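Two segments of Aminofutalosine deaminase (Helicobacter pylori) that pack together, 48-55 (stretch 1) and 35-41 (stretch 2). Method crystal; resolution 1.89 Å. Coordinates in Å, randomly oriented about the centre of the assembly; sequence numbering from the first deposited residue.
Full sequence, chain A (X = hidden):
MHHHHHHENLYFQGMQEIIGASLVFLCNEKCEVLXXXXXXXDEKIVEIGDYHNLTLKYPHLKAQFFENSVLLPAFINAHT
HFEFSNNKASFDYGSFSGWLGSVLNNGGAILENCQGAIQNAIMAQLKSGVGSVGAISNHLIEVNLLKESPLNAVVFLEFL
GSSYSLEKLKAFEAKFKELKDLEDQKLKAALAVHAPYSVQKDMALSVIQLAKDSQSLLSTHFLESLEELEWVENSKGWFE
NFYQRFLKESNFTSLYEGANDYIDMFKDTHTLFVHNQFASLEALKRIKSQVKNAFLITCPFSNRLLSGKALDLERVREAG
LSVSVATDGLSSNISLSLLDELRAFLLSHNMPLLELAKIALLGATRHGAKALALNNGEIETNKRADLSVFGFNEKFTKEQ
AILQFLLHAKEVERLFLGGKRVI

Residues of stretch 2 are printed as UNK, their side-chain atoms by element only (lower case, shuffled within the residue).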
# COMPACT_ATOMS: atom_id res chain seq x y z
N ILE A 48 23.31 25.46 -8.32
CA ILE A 48 22.22 25.35 -7.35
C ILE A 48 22.31 26.53 -6.40
O ILE A 48 23.41 26.98 -6.05
CB ILE A 48 22.28 24.02 -6.58
CG1 ILE A 48 22.36 22.84 -7.55
CG2 ILE A 48 21.06 23.87 -5.67
CD1 ILE A 48 22.94 21.59 -6.94
N GLY A 49 21.16 27.04 -5.98
CA GLY A 49 21.15 28.15 -5.04
C GLY A 49 19.74 28.63 -4.79
O GLY A 49 18.77 28.10 -5.35
N ASP A 50 19.64 29.64 -3.93
CA ASP A 50 18.36 30.31 -3.71
C ASP A 50 17.80 30.81 -5.03
O ASP A 50 18.53 31.39 -5.84
CB ASP A 50 18.55 31.48 -2.73
CG ASP A 50 17.29 32.30 -2.57
OD1 ASP A 50 16.35 31.82 -1.90
OD2 ASP A 50 17.24 33.43 -3.11
N TYR A 51 16.51 30.56 -5.25
CA TYR A 51 15.93 30.83 -6.56
C TYR A 51 15.98 32.31 -6.91
O TYR A 51 16.37 32.68 -8.02
CB TYR A 51 14.49 30.32 -6.62
CG TYR A 51 13.81 30.68 -7.93
CD1 TYR A 51 14.06 29.95 -9.08
CD2 TYR A 51 12.92 31.74 -8.00
CE1 TYR A 51 13.45 30.28 -10.28
CE2 TYR A 51 12.30 32.07 -9.19
CZ TYR A 51 12.57 31.34 -10.32
OH TYR A 51 11.95 31.67 -11.51
N HIS A 52 15.58 33.17 -5.97
CA HIS A 52 15.60 34.61 -6.24
C HIS A 52 17.01 35.09 -6.55
O HIS A 52 17.23 35.83 -7.52
CB HIS A 52 15.02 35.37 -5.05
CG HIS A 52 15.00 36.86 -5.24
ND1 HIS A 52 14.20 37.48 -6.17
CD2 HIS A 52 15.69 37.84 -4.62
CE1 HIS A 52 14.40 38.79 -6.12
NE2 HIS A 52 15.30 39.03 -5.19
N ASN A 53 17.99 34.67 -5.75
CA ASN A 53 19.38 35.04 -6.02
C ASN A 53 19.86 34.48 -7.35
O ASN A 53 20.69 35.11 -8.02
CB ASN A 53 20.28 34.55 -4.89
CG ASN A 53 20.10 35.35 -3.61
OD1 ASN A 53 19.44 36.38 -3.60
ND2 ASN A 53 20.71 34.87 -2.53
N LEU A 54 19.34 33.32 -7.76
CA LEU A 54 19.72 32.75 -9.04
C LEU A 54 19.19 33.59 -10.20
O LEU A 54 19.88 33.76 -11.21
CB LEU A 54 19.18 31.32 -9.14
CG LEU A 54 20.13 30.20 -9.58
CD1 LEU A 54 21.50 30.34 -8.95
CD2 LEU A 54 19.51 28.84 -9.26
N THR A 55 17.98 34.13 -10.06
CA THR A 55 17.41 34.96 -11.12
C THR A 55 18.11 36.31 -11.22
O THR A 55 18.16 36.90 -12.30
CB THR A 55 15.91 35.16 -10.89
OG1 THR A 55 15.70 35.74 -9.59
CG2 THR A 55 15.17 33.83 -10.97
N UNK A 35 14.46 25.11 1.00
CA UNK A 35 13.25 25.89 0.73
C UNK A 35 13.55 27.00 -0.26
O UNK A 35 14.58 27.67 -0.16
c UNK A 35 11.72 26.00 4.33
c UNK A 35 12.68 26.47 2.03
o UNK A 35 12.17 27.09 4.74
c UNK A 35 12.31 25.41 3.06
o UNK A 35 10.81 25.37 4.90
N UNK A 36 12.63 27.19 -1.21
CA UNK A 36 12.72 28.26 -2.21
C UNK A 36 14.05 28.23 -2.95
O UNK A 36 14.66 29.27 -3.22
c UNK A 36 12.48 29.63 -1.57
o UNK A 36 10.91 30.52 -0.03
c UNK A 36 11.08 29.78 -1.01
o UNK A 36 10.15 29.15 -1.56
N UNK A 37 14.51 27.03 -3.30
CA UNK A 37 15.77 26.87 -4.02
C UNK A 37 15.51 26.63 -5.50
O UNK A 37 14.40 26.29 -5.91
o UNK A 37 21.08 27.47 -0.43
c UNK A 37 17.79 26.19 -2.63
c UNK A 37 19.08 25.87 -3.03
c UNK A 37 20.18 26.29 -2.30
c UNK A 37 19.99 27.04 -1.16
c UNK A 37 18.72 27.38 -0.75
c UNK A 37 16.59 25.73 -3.43
c UNK A 37 17.63 26.95 -1.48
N UNK A 38 16.56 26.81 -6.29
CA UNK A 38 16.45 26.71 -7.73
C UNK A 38 17.67 26.02 -8.32
O UNK A 38 18.68 25.81 -7.63
N UNK A 39 17.55 25.65 -9.59
CA UNK A 39 18.59 24.92 -10.30
C UNK A 39 18.77 25.53 -11.68
O UNK A 39 17.79 25.71 -12.41
c UNK A 39 19.30 22.71 -11.28
c UNK A 39 18.26 23.41 -10.42
c UNK A 39 18.17 22.77 -9.04
N UNK A 40 20.01 25.85 -12.04
CA UNK A 40 20.38 26.21 -13.40
C UNK A 40 20.89 24.96 -14.10
O UNK A 40 21.72 24.24 -13.54
c UNK A 40 20.97 28.53 -12.64
c UNK A 40 21.76 27.72 -14.86
c UNK A 40 21.44 27.33 -13.42
N UNK A 41 20.39 24.71 -15.30
CA UNK A 41 20.77 23.49 -15.99
C UNK A 41 20.65 23.67 -17.50
O UNK A 41 19.78 24.39 -17.99
c UNK A 41 16.56 21.95 -17.31
c UNK A 41 17.90 21.83 -17.00
c UNK A 41 18.44 22.45 -15.88
c UNK A 41 19.90 22.30 -15.55
c UNK A 41 16.25 23.32 -15.37
c UNK A 41 15.73 22.70 -16.49
c UNK A 41 17.60 23.19 -15.07

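Position 35 carries three side-chain carbons in an unbranched run, and the third holds two oxygens. That is a carboxylate on a two-carbon arm. The CA-to-CB bond points away from stretch 1, and its CB, the nearest side-chain atom, is 7.6 Å from D50 OD1. The residue is glutamate, E35.

Position 36 has two side-chain carbons, the second with two oxygens. This is the shorter carboxylate. Its end leads away from stretch 1. The main chain makes the hydrogen bond: the carbonyl O of position 36 accepts from Y51 N at 3.0 Å, nearly straight at 171°. The residue is aspartate, D36. The chain turns a corner at positions 35 and 36.

Position 37 has one carbon, then a six-carbon ring bearing one oxygen. The ring lies with one face over the backbone of G49 and D50, and I48 CG2 sits at its edge. A phenol ring means tyrosine, Y37. Its CD2 comes within 3.2 Å of G49 O and 3.9 Å of I48 CG2.

Position 38 has no side-chain atoms, so it is glycine, G38. Its N donates to G49 O at 2.7 Å, and its O accepts from G49 N at 3.2 Å. The bare CA faces the edge of the Y51 ring. A CB here would lie about 3.0 Å from Y51 CD1, a clash, and 3.4 Å from L54 CD2, which is tight.

Position 39 has three carbons, one carrying the other two. It pairs with I48 across the strands, and both side chains lie on the same face of the sheet. The residue is valine, V39. Its CG2 is 4.4 Å from I48 CG1.

Position 40 again has three carbons branched at the first. The CA-to-CB bond points sideways, and the side chain meets L54. This too is valine, V40, with its CG2 3.6 Å from L54 CG.

Position 41 has one carbon and a six-carbon ring with no oxygen. It is phenylalanine, F41. Its side chain is out of reach of stretch 1.

The contact joins two antiparallel strands, with G49 and G38 as the hydrogen-bonded pair. Stretch 1 then turns into a helix. D50 caps its start: D50 OD2 accepts from N53 N at 3.0 Å. The bond from Y51 to D36 ties the first helical turn to the corner. L54 then reaches back to the strand, its CD2 3.5 Å from G38 C. The two stretches bury 442 Å² in all.

Stretch 2 (35-41) EDYGVVF
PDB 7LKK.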